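Local coordinates for protein CRISPR system Cmr subunit Cmr6 (Pyrococcus furiosus, PDB 4W8V) that binds RNA and, together with Cmr1, caps the elongated type III-B Cmr ribonucleoprotein complex, part of the CRISPR defence against mobile genetic elements, at residues L160-M165 with P191-T196; Q22-V27 with V197-P202; V58-T63 with R131-Q136. All blocks are in the same frame, centred on the assembly; numbering follows the deposited sequence.

Overall arrangement
In this C-terminal part of Cmr6, which belongs to the RAMP superfamily, three contacts illustrate how chemistry follows place in the fold. Contact 1 lies at the surface and contact 2 is partly buried; they share the strand running through 192-197 and adjoin, with Leu195 N lying 2.9 Å from Val27 O. Both rest on paired backbones, a full ladder in contact 1 and a single bridge in contact 2, where the chain leaves the sheet. Contact 3 is buried among helices, its nearest atoms about 10 Å from those of contact 2, and no hydrogen bond crosses it: one phenyl ring meets a helix flank instead.

Contact 1 of 3, residues L160-M165 with P191-T196; sequences LELDIM and PIFFLT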
loop_
_atom_site.group_PDB
_atom_site.type_symbol
_atom_site.label_atom_id
_atom_site.label_comp_id
_atom_site.label_asym_id
_atom_site.label_seq_id
_atom_site.Cartn_x
_atom_site.Cartn_y
_atom_site.Cartn_z
ATOM N N LEU A 160 7.287 22.737 0.033
ATOM C CA LEU A 160 6.014 22.052 -0.173
ATOM C C LEU A 160 5.108 22.812 -1.131
ATOM O O LEU A 160 5.005 24.033 -1.050
ATOM C CB LEU A 160 5.297 21.846 1.165
ATOM C CG LEU A 160 6.064 21.009 2.192
ATOM C CD1 LEU A 160 5.243 20.826 3.451
ATOM C CD2 LEU A 160 6.459 19.666 1.610
ATOM N N GLU A 161 4.446 22.086 -2.033
ATOM C CA GLU A 161 3.480 22.703 -2.936
ATOM C C GLU A 161 2.059 22.322 -2.532
ATOM O O GLU A 161 1.782 21.163 -2.212
ATOM C CB GLU A 161 3.744 22.298 -4.389
ATOM C CG GLU A 161 5.063 22.788 -4.970
ATOM C CD GLU A 161 5.118 24.296 -5.140
ATOM O OE1 GLU A 161 4.066 24.908 -5.422
ATOM O OE2 GLU A 161 6.218 24.873 -4.985
ATOM N N LEU A 162 1.171 23.311 -2.534
ATOM C CA LEU A 162 -0.239 23.107 -2.221
ATOM C C LEU A 162 -1.124 23.188 -3.461
ATOM O O LEU A 162 -1.156 24.219 -4.128
ATOM C CB LEU A 162 -0.716 24.147 -1.209
ATOM C CG LEU A 162 -2.197 23.994 -0.866
ATOM C CD1 LEU A 162 -2.416 22.718 -0.068
ATOM C CD2 LEU A 162 -2.698 25.211 -0.112
ATOM N N ASP A 163 -1.851 22.110 -3.759
ATOM C CA ASP A 163 -2.781 22.114 -4.884
ATOM C C ASP A 163 -4.151 21.582 -4.488
ATOM O O ASP A 163 -4.305 20.895 -3.485
ATOM C CB ASP A 163 -2.228 21.293 -6.048
ATOM C CG ASP A 163 -1.116 22.008 -6.780
ATOM O OD1 ASP A 163 -1.429 22.781 -7.717
ATOM O OD2 ASP A 163 0.064 21.802 -6.418
ATOM N N ILE A 164 -5.154 21.892 -5.289
ATOM C CA ILE A 164 -6.484 21.401 -4.995
ATOM C C ILE A 164 -6.937 20.419 -6.063
ATOM O O ILE A 164 -6.843 20.686 -7.247
ATOM C CB ILE A 164 -7.442 22.575 -4.835
ATOM C CG1 ILE A 164 -7.066 23.318 -3.546
ATOM C CG2 ILE A 164 -8.879 22.099 -4.749
ATOM C CD1 ILE A 164 -7.485 24.736 -3.526
ATOM N N MET A 165 -7.347 19.238 -5.620
ATOM C CA MET A 165 -7.877 18.220 -6.519
ATOM C C MET A 165 -9.148 17.640 -5.930
ATOM O O MET A 165 -9.431 17.814 -4.735
ATOM C CB MET A 165 -6.861 17.108 -6.778
ATOM C CG MET A 165 -5.602 17.565 -7.533
ATOM S SD MET A 165 -4.485 16.242 -8.019
ATOM C CE MET A 165 -3.933 15.616 -6.433
ATOM N N PRO A 191 -13.637 19.737 -3.155
ATOM C CA PRO A 191 -12.242 20.163 -3.300
ATOM C C PRO A 191 -11.391 19.727 -2.114
ATOM O O PRO A 191 -11.789 19.871 -0.976
ATOM C CB PRO A 191 -12.350 21.685 -3.370
ATOM C CG PRO A 191 -13.555 21.992 -2.583
ATOM C CD PRO A 191 -14.526 20.886 -2.914
ATOM N N ILE A 192 -10.214 19.194 -2.394
ATOM C CA ILE A 192 -9.369 18.625 -1.352
ATOM C C ILE A 192 -7.966 19.204 -1.475
ATOM O O ILE A 192 -7.424 19.264 -2.580
ATOM C CB ILE A 192 -9.318 17.068 -1.463
ATOM C CG1 ILE A 192 -10.704 16.455 -1.265
ATOM C CG2 ILE A 192 -8.377 16.482 -0.473
ATOM C CD1 ILE A 192 -10.743 14.951 -1.593
ATOM N N PHE A 193 -7.399 19.655 -0.346
ATOM C CA PHE A 193 -6.017 20.121 -0.316
ATOM C C PHE A 193 -5.036 18.982 -0.451
ATOM O O PHE A 193 -5.165 17.966 0.204
ATOM C CB PHE A 193 -5.703 20.869 0.978
ATOM C CG PHE A 193 -6.381 22.200 1.097
ATOM C CD1 PHE A 193 -5.934 23.285 0.369
ATOM C CD2 PHE A 193 -7.438 22.369 1.969
ATOM C CE1 PHE A 193 -6.540 24.516 0.504
ATOM C CE2 PHE A 193 -8.047 23.586 2.104
ATOM C CZ PHE A 193 -7.598 24.667 1.375
ATOM N N PHE A 194 -4.049 19.173 -1.314
ATOM C CA PHE A 194 -2.959 18.218 -1.490
ATOM C C PHE A 194 -1.617 18.921 -1.341
ATOM O O PHE A 194 -1.385 19.949 -1.977
ATOM C CB PHE A 194 -3.026 17.544 -2.864
ATOM C CG PHE A 194 -3.991 16.394 -2.928
ATOM C CD1 PHE A 194 -3.558 15.098 -2.716
ATOM C CD2 PHE A 194 -5.338 16.616 -3.183
ATOM C CE1 PHE A 194 -4.447 14.040 -2.772
ATOM C CE2 PHE A 194 -6.243 15.557 -3.243
ATOM C CZ PHE A 194 -5.792 14.267 -3.040
ATOM N N LEU A 195 -0.753 18.369 -0.488
ATOM C CA LEU A 195 0.624 18.804 -0.386
ATOM C C LEU A 195 1.527 17.893 -1.193
ATOM O O LEU A 195 1.443 16.667 -1.076
ATOM C CB LEU A 195 1.078 18.820 1.080
ATOM C CG LEU A 195 0.436 19.899 1.946
ATOM C CD1 LEU A 195 0.874 19.736 3.408
ATOM C CD2 LEU A 195 0.766 21.287 1.403
ATOM N N THR A 196 2.376 18.482 -2.027
ATOM C CA THR A 196 3.387 17.691 -2.727
ATOM C C THR A 196 4.698 17.782 -1.980
ATOM O O THR A 196 5.185 18.871 -1.702
ATOM C CB THR A 196 3.589 18.144 -4.183
ATOM O OG1 THR A 196 2.365 17.958 -4.898
ATOM C CG2 THR A 196 4.679 17.319 -4.844
#
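Glu161-Met165 and Ile192-Thr196 pair as antiparallel strands at the surface of the fold; strand 161-165 is an outer strand and 192-197 the middle one of a three-stranded sheet. Glu161, Asp163 and Met165 face Thr196, Phe194 and Ile192 in hydrogen-bonded pairs, each closed by two reciprocal N-H to O=C bonds. Asp163 N reaches Phe194 O at 2.8 Å, whereas the bond at the Glu161 end, from Glu161 N to Thr196 O, is weak at 3.3 Å. Between these rungs the Leu162 CA-H points at Phe194 O, 3.4 Å away, so this carbonyl oxygen takes a CH contact besides its N-H.

On the face carrying Met165 and Phe194 the two side chains meet diagonally and cross at about a right angle. The bend at the end of the methionine (chi3 -65°) sets CE over the middle of the Phe194 ring, 3.6 Å from its centroid, a CH-pi contact with the methyl only 11° off the ring normal. The sulfur stands farther out, obliquely placed. Because the two strands are successive in the chain and joined by a long connection without helix or strand, they form a hairpin with a very wide loop; strand 25-28 runs along the other edge of strand 192-197, and its Val26 touches both Met165 and Phe194.

The opposite face is aliphatic and aromatic. Leu162 CD1 lies 3.6 Å from Phe193 CD1 and 3.8 Å from Leu195 CD2, wedged between two residues of the partner strand. Ile164 runs alongside Phe193 in the same direction, its CG1 4.1 Å from Phe193 CD1, while its CG2 branch rests 3.8 Å from Pro191 CB.

Contact 2 of 3, residues Q22-V27 with V197-P202; sequences QSRLVV and VPKDVP
Arg24 and Lys199 both turn CG anti to their own carbonyl carbon (chi1 -71° and -48°), and each thereby lays the start of an aliphatic chain against the opposite backbone. The setting is the end of an antiparallel pairing in a ferredoxin-like fold of the RAMP type: residues 22-24 lead out of strand 13-21 into strand 25-28, and the chain from 198 onward leads from strand 192-197 into strand 202-209. Two passages between the same two sheets therefore run beside each other, a compact example of connections that stay side by side after the pairing of their strands has stopped.

One hydrogen-bonded pair closes the end of the ladder. It joins Leu25 and Val197, with Leu25 N donating to Val197 O at 2.9 Å. The reciprocal bond from Val197 N to Leu25 O is modelled so short that its exact length is doubtful. On the face these two residues share, their CB atoms stand 4.0 Å apart, and Ile50 packs on Leu25 from a nearby loop.

Next to this donor, Val197 O also meets Arg24 CA at 3.2 Å and Arg24 CB at 3.4 Å. Beyond the bridge Thr21 OG1 is bonded to both Pro198 O and Val201 N, while Ser23 OG bonds to Gly238 O. Arg24 NE lies 6.0 Å from Lys199 NZ, like charges near each other but not in contact, which may disfavour a closer approach. The extended lysine chain instead passes the Gln22 carbonyl, its CD 3.7 Å from Gln22 O.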
loop_
_atom_site.group_PDB
_atom_site.type_symbol
_atom_site.label_atom_id
_atom_site.label_comp_id
_atom_site.label_asym_id
_atom_site.label_seq_id
_atom_site.Cartn_x
_atom_site.Cartn_y
_atom_site.Cartn_z
ATOM N N GLN A 22 11.494 8.549 -3.394
ATOM C CA GLN A 22 12.301 8.475 -4.610
ATOM C C GLN A 22 11.807 9.486 -5.651
ATOM O O GLN A 22 12.605 10.113 -6.349
ATOM C CB GLN A 22 12.292 7.063 -5.201
ATOM C CG GLN A 22 13.240 6.914 -6.402
ATOM C CD GLN A 22 12.979 5.673 -7.242
ATOM O OE1 GLN A 22 11.839 5.370 -7.598
ATOM N NE2 GLN A 22 14.042 4.950 -7.565
ATOM N N SER A 23 10.487 9.631 -5.743
ATOM C CA SER A 23 9.849 10.659 -6.541
ATOM C C SER A 23 8.992 11.514 -5.604
ATOM O O SER A 23 8.860 11.201 -4.425
ATOM C CB SER A 23 8.990 10.038 -7.672
ATOM O OG SER A 23 7.989 9.172 -7.161
ATOM N N ARG A 24 8.408 12.596 -6.112
ATOM C CA ARG A 24 7.601 13.448 -5.255
ATOM C C ARG A 24 6.371 12.724 -4.739
ATOM O O ARG A 24 5.770 11.874 -5.417
ATOM C CB ARG A 24 7.186 14.711 -5.983
ATOM C CG ARG A 24 8.299 15.661 -6.224
ATOM C CD ARG A 24 7.897 16.716 -7.217
ATOM N NE ARG A 24 9.093 17.326 -7.773
ATOM C CZ ARG A 24 9.565 18.502 -7.392
ATOM N NH1 ARG A 24 8.917 19.208 -6.475
ATOM N NH2 ARG A 24 10.671 18.977 -7.940
ATOM N N LEU A 25 5.998 13.072 -3.518
ATOM C CA LEU A 25 4.878 12.424 -2.869
ATOM C C LEU A 25 3.726 13.411 -2.697
ATOM O O LEU A 25 3.905 14.522 -2.184
ATOM C CB LEU A 25 5.328 11.850 -1.529
ATOM C CG LEU A 25 4.320 11.162 -0.623
ATOM C CD1 LEU A 25 3.745 9.860 -1.250
ATOM C CD2 LEU A 25 5.041 10.891 0.690
ATOM N N VAL A 26 2.556 12.994 -3.163
ATOM C CA VAL A 26 1.359 13.823 -3.176
ATOM C C VAL A 26 0.347 13.269 -2.176
ATOM O O VAL A 26 -0.168 12.170 -2.331
ATOM C CB VAL A 26 0.747 13.878 -4.585
ATOM C CG1 VAL A 26 -0.417 14.857 -4.635
ATOM C CG2 VAL A 26 1.822 14.260 -5.605
ATOM N N VAL A 27 0.094 14.038 -1.130
ATOM C CA VAL A 27 -0.678 13.590 0.029
ATOM C C VAL A 27 -1.882 14.492 0.255
ATOM O O VAL A 27 -1.742 15.703 0.274
ATOM C CB VAL A 27 0.206 13.599 1.319
ATOM C CG1 VAL A 27 -0.563 13.022 2.480
ATOM C CG2 VAL A 27 1.492 12.829 1.084
ATOM N N VAL A 197 5.234 16.615 -1.640
ATOM C CA VAL A 197 6.433 16.474 -0.824
ATOM C C VAL A 197 7.613 16.191 -1.737
ATOM O O VAL A 197 7.513 15.342 -2.616
ATOM C CB VAL A 197 6.273 15.339 0.208
ATOM C CG1 VAL A 197 7.609 15.039 0.929
ATOM C CG2 VAL A 197 5.173 15.682 1.196
ATOM N N PRO A 198 8.737 16.916 -1.550
ATOM C CA PRO A 198 9.826 16.742 -2.519
ATOM C C PRO A 198 10.536 15.406 -2.370
ATOM O O PRO A 198 10.247 14.646 -1.449
ATOM C CB PRO A 198 10.776 17.907 -2.209
ATOM C CG PRO A 198 10.425 18.366 -0.825
ATOM C CD PRO A 198 8.963 18.051 -0.635
ATOM N N LYS A 199 11.463 15.119 -3.276
ATOM C CA LYS A 199 12.261 13.904 -3.185
ATOM C C LYS A 199 13.210 13.974 -1.989
ATOM O O LYS A 199 13.522 15.057 -1.512
ATOM C CB LYS A 199 13.075 13.683 -4.461
ATOM C CG LYS A 199 12.316 13.812 -5.752
ATOM C CD LYS A 199 13.268 13.744 -6.928
ATOM C CE LYS A 199 12.525 13.778 -8.244
ATOM N NZ LYS A 199 13.470 13.619 -9.368
ATOM N N ASP A 200 13.654 12.809 -1.530
ATOM C CA ASP A 200 14.643 12.674 -0.460
ATOM C C ASP A 200 14.149 13.197 0.878
ATOM O O ASP A 200 14.899 13.791 1.642
ATOM C CB ASP A 200 15.949 13.375 -0.834
ATOM C CG ASP A 200 16.628 12.726 -2.008
ATOM O OD1 ASP A 200 16.698 11.477 -2.039
ATOM O OD2 ASP A 200 17.081 13.464 -2.905
ATOM N N VAL A 201 12.873 12.967 1.148
ATOM C CA VAL A 201 12.320 13.217 2.462
ATOM C C VAL A 201 12.232 11.869 3.170
ATOM O O VAL A 201 11.743 10.895 2.604
ATOM C CB VAL A 201 10.959 13.909 2.365
ATOM C CG1 VAL A 201 10.309 14.003 3.734
ATOM C CG2 VAL A 201 11.125 15.303 1.711
ATOM N N PRO A 202 12.774 11.789 4.389
ATOM C CA PRO A 202 12.847 10.500 5.081
ATOM C C PRO A 202 11.589 10.147 5.872
ATOM O O PRO A 202 11.060 10.995 6.589
ATOM C CB PRO A 202 14.035 10.679 6.021
ATOM C CG PRO A 202 14.142 12.141 6.239
ATOM C CD PRO A 202 13.619 12.820 5.022
#

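Contact 3 of 3, residues V58-T63 with R131-Q136; sequences VTRHLT and RIFGTQ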
loop_
_atom_site.group_PDB
_atom_site.type_symbol
_atom_site.label_atom_id
_atom_site.label_comp_id
_atom_site.label_asym_id
_atom_site.label_seq_id
_atom_site.Cartn_x
_atom_site.Cartn_y
_atom_site.Cartn_z
ATOM N N VAL A 58 -2.358 -0.431 -0.536
ATOM C CA VAL A 58 -1.454 -0.667 -1.653
ATOM C C VAL A 58 -0.775 -2.054 -1.566
ATOM O O VAL A 58 -0.549 -2.695 -2.588
ATOM C CB VAL A 58 -0.389 0.444 -1.751
ATOM C CG1 VAL A 58 0.556 0.415 -0.537
ATOM C CG2 VAL A 58 0.394 0.328 -3.060
ATOM N N THR A 59 -0.479 -2.529 -0.354
ATOM C CA THR A 59 0.139 -3.846 -0.177
ATOM C C THR A 59 -0.860 -4.979 -0.428
ATOM O O THR A 59 -0.503 -5.977 -1.027
ATOM C CB THR A 59 0.752 -4.008 1.241
ATOM O OG1 THR A 59 1.710 -2.981 1.464
ATOM C CG2 THR A 59 1.457 -5.335 1.379
ATOM N N ARG A 60 -2.089 -4.832 0.066
ATOM C CA ARG A 60 -3.224 -5.661 -0.344
ATOM C C ARG A 60 -3.322 -5.763 -1.871
ATOM O O ARG A 60 -3.410 -6.842 -2.443
ATOM C CB ARG A 60 -4.559 -5.070 0.136
ATOM C CG ARG A 60 -5.038 -5.336 1.538
ATOM C CD ARG A 60 -6.490 -4.827 1.587
ATOM N NE ARG A 60 -7.037 -4.654 2.929
ATOM C CZ ARG A 60 -7.715 -5.587 3.586
ATOM N NH1 ARG A 60 -7.907 -6.773 3.036
ATOM N NH2 ARG A 60 -8.183 -5.342 4.801
ATOM N N HIS A 61 -3.350 -4.596 -2.500
ATOM C CA HIS A 61 -3.537 -4.461 -3.933
ATOM C C HIS A 61 -2.496 -5.236 -4.697
ATOM O O HIS A 61 -2.810 -5.945 -5.657
ATOM C CB HIS A 61 -3.483 -2.985 -4.331
ATOM C CG HIS A 61 -3.700 -2.736 -5.790
ATOM N ND1 HIS A 61 -2.699 -2.882 -6.728
ATOM C CD2 HIS A 61 -4.792 -2.307 -6.472
ATOM C CE1 HIS A 61 -3.172 -2.579 -7.926
ATOM N NE2 HIS A 61 -4.432 -2.225 -7.798
ATOM N N LEU A 62 -1.253 -5.096 -4.262
ATOM C CA LEU A 62 -0.133 -5.822 -4.837
ATOM C C LEU A 62 -0.418 -7.314 -4.880
ATOM O O LEU A 62 -0.226 -7.962 -5.916
ATOM C CB LEU A 62 1.141 -5.553 -4.032
ATOM C CG LEU A 62 2.385 -6.371 -4.373
ATOM C CD1 LEU A 62 2.787 -6.199 -5.817
ATOM C CD2 LEU A 62 3.536 -5.968 -3.460
ATOM N N THR A 63 -0.899 -7.854 -3.760
ATOM C CA THR A 63 -1.090 -9.295 -3.657
ATOM C C THR A 63 -2.281 -9.790 -4.473
ATOM O O THR A 63 -2.297 -10.943 -4.895
ATOM C CB THR A 63 -1.267 -9.744 -2.192
ATOM O OG1 THR A 63 -2.560 -9.357 -1.724
ATOM C CG2 THR A 63 -0.194 -9.107 -1.309
ATOM N N ARG A 131 -3.904 -14.222 7.399
ATOM C CA ARG A 131 -3.442 -13.786 8.711
ATOM C C ARG A 131 -2.866 -12.366 8.703
ATOM O O ARG A 131 -3.076 -11.607 9.644
ATOM C CB ARG A 131 -2.405 -14.769 9.252
ATOM C CG ARG A 131 -2.967 -16.157 9.503
ATOM C CD ARG A 131 -1.865 -17.112 9.880
ATOM N NE ARG A 131 -1.056 -16.539 10.944
ATOM C CZ ARG A 131 0.236 -16.782 11.115
ATOM N NH1 ARG A 131 0.876 -17.602 10.290
ATOM N NH2 ARG A 131 0.883 -16.197 12.115
ATOM N N ILE A 132 -2.144 -12.010 7.645
ATOM C CA ILE A 132 -1.516 -10.695 7.561
ATOM C C ILE A 132 -2.542 -9.567 7.500
ATOM O O ILE A 132 -2.464 -8.609 8.278
ATOM C CB ILE A 132 -0.576 -10.610 6.342
ATOM C CG1 ILE A 132 0.672 -11.464 6.580
ATOM C CG2 ILE A 132 -0.164 -9.168 6.061
ATOM C CD1 ILE A 132 1.620 -11.514 5.397
ATOM N N PHE A 133 -3.514 -9.702 6.599
ATOM C CA PHE A 133 -4.458 -8.632 6.294
ATOM C C PHE A 133 -5.811 -8.802 6.991
ATOM O O PHE A 133 -6.522 -7.826 7.244
ATOM C CB PHE A 133 -4.676 -8.539 4.779
ATOM C CG PHE A 133 -3.432 -8.202 4.010
ATOM C CD1 PHE A 133 -2.921 -6.912 4.026
ATOM C CD2 PHE A 133 -2.769 -9.171 3.269
ATOM C CE1 PHE A 133 -1.773 -6.593 3.322
ATOM C CE2 PHE A 133 -1.618 -8.849 2.564
ATOM C CZ PHE A 133 -1.124 -7.561 2.598
ATOM N N GLY A 134 -6.159 -10.047 7.297
ATOM C CA GLY A 134 -7.452 -10.358 7.870
ATOM C C GLY A 134 -8.475 -10.530 6.772
ATOM O O GLY A 134 -8.183 -10.309 5.605
ATOM N N THR A 135 -9.674 -10.953 7.150
ATOM C CA THR A 135 -10.797 -11.067 6.233
ATOM C C THR A 135 -12.062 -10.564 6.911
ATOM O O THR A 135 -12.011 -9.940 7.966
ATOM C CB THR A 135 -11.032 -12.515 5.769
ATOM O OG1 THR A 135 -11.353 -13.335 6.896
ATOM C CG2 THR A 135 -9.798 -13.075 5.081
ATOM N N GLN A 136 -13.206 -10.843 6.301
ATOM C CA GLN A 136 -14.476 -10.445 6.884
ATOM C C GLN A 136 -14.746 -11.194 8.185
ATOM O O GLN A 136 -15.411 -10.671 9.077
ATOM C CB GLN A 136 -15.625 -10.672 5.897
ATOM C CG GLN A 136 -15.910 -9.487 4.979
ATOM C CD GLN A 136 -16.170 -8.194 5.742
ATOM O OE1 GLN A 136 -16.620 -8.205 6.893
ATOM N NE2 GLN A 136 -15.882 -7.069 5.099
#
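Apolar packing comes first: Phe133, at the end of helix 122-133, pushes its ring against the side of helix 52-68 and meets Thr59, Arg60 and Thr63. Thr59 comes to the ring edge, its CG2 in the ring plane and 3.6 Å from Phe133 CZ, the two side chains crossing at about a right angle. Thr63 approaches tip to tip, with CG2 4.1 Å from Phe133 CE2. One ring face receives the backbone of Arg60 at CA, and the other is covered by Ile132 CG2 from the ring's own helix, so the phenyl group is clasped from both faces.

Arginine packing forms a second class. The Arg60 chain slides past Phe133 in the opposite direction, its CG 3.6 Å from Phe133 CD1. Farther out, the guanidinium turns one face to Phe133 CB, its plane 29° from that of the ring. Such ring-to-helix packing joins two of the helices that come, in sequence, between strands 13-21 and 143-149 of the four-stranded, ferredoxin-like sheet, and Thr59 also touches helix 212-228 at Leu221 and Val222.

Polar bonds run within or around the segments, never across them. Thr63 holds OG1 between its backbone N and carbonyl carbon (chi1 73°) and donates from OG1 to Arg60 O at 2.8 Å; this leaves CG2 directed at the ring. Thr59 OG1 bonds back to Ile55 O, Arg60 NH1 to Tyr64 OH, and Phe133 O accepts Lys56 NZ. Helix 122-133 ends immediately after the ring-bearing residue, where Gly134 adopts a positive phi of 85° with which the chain leaves the helical conformation.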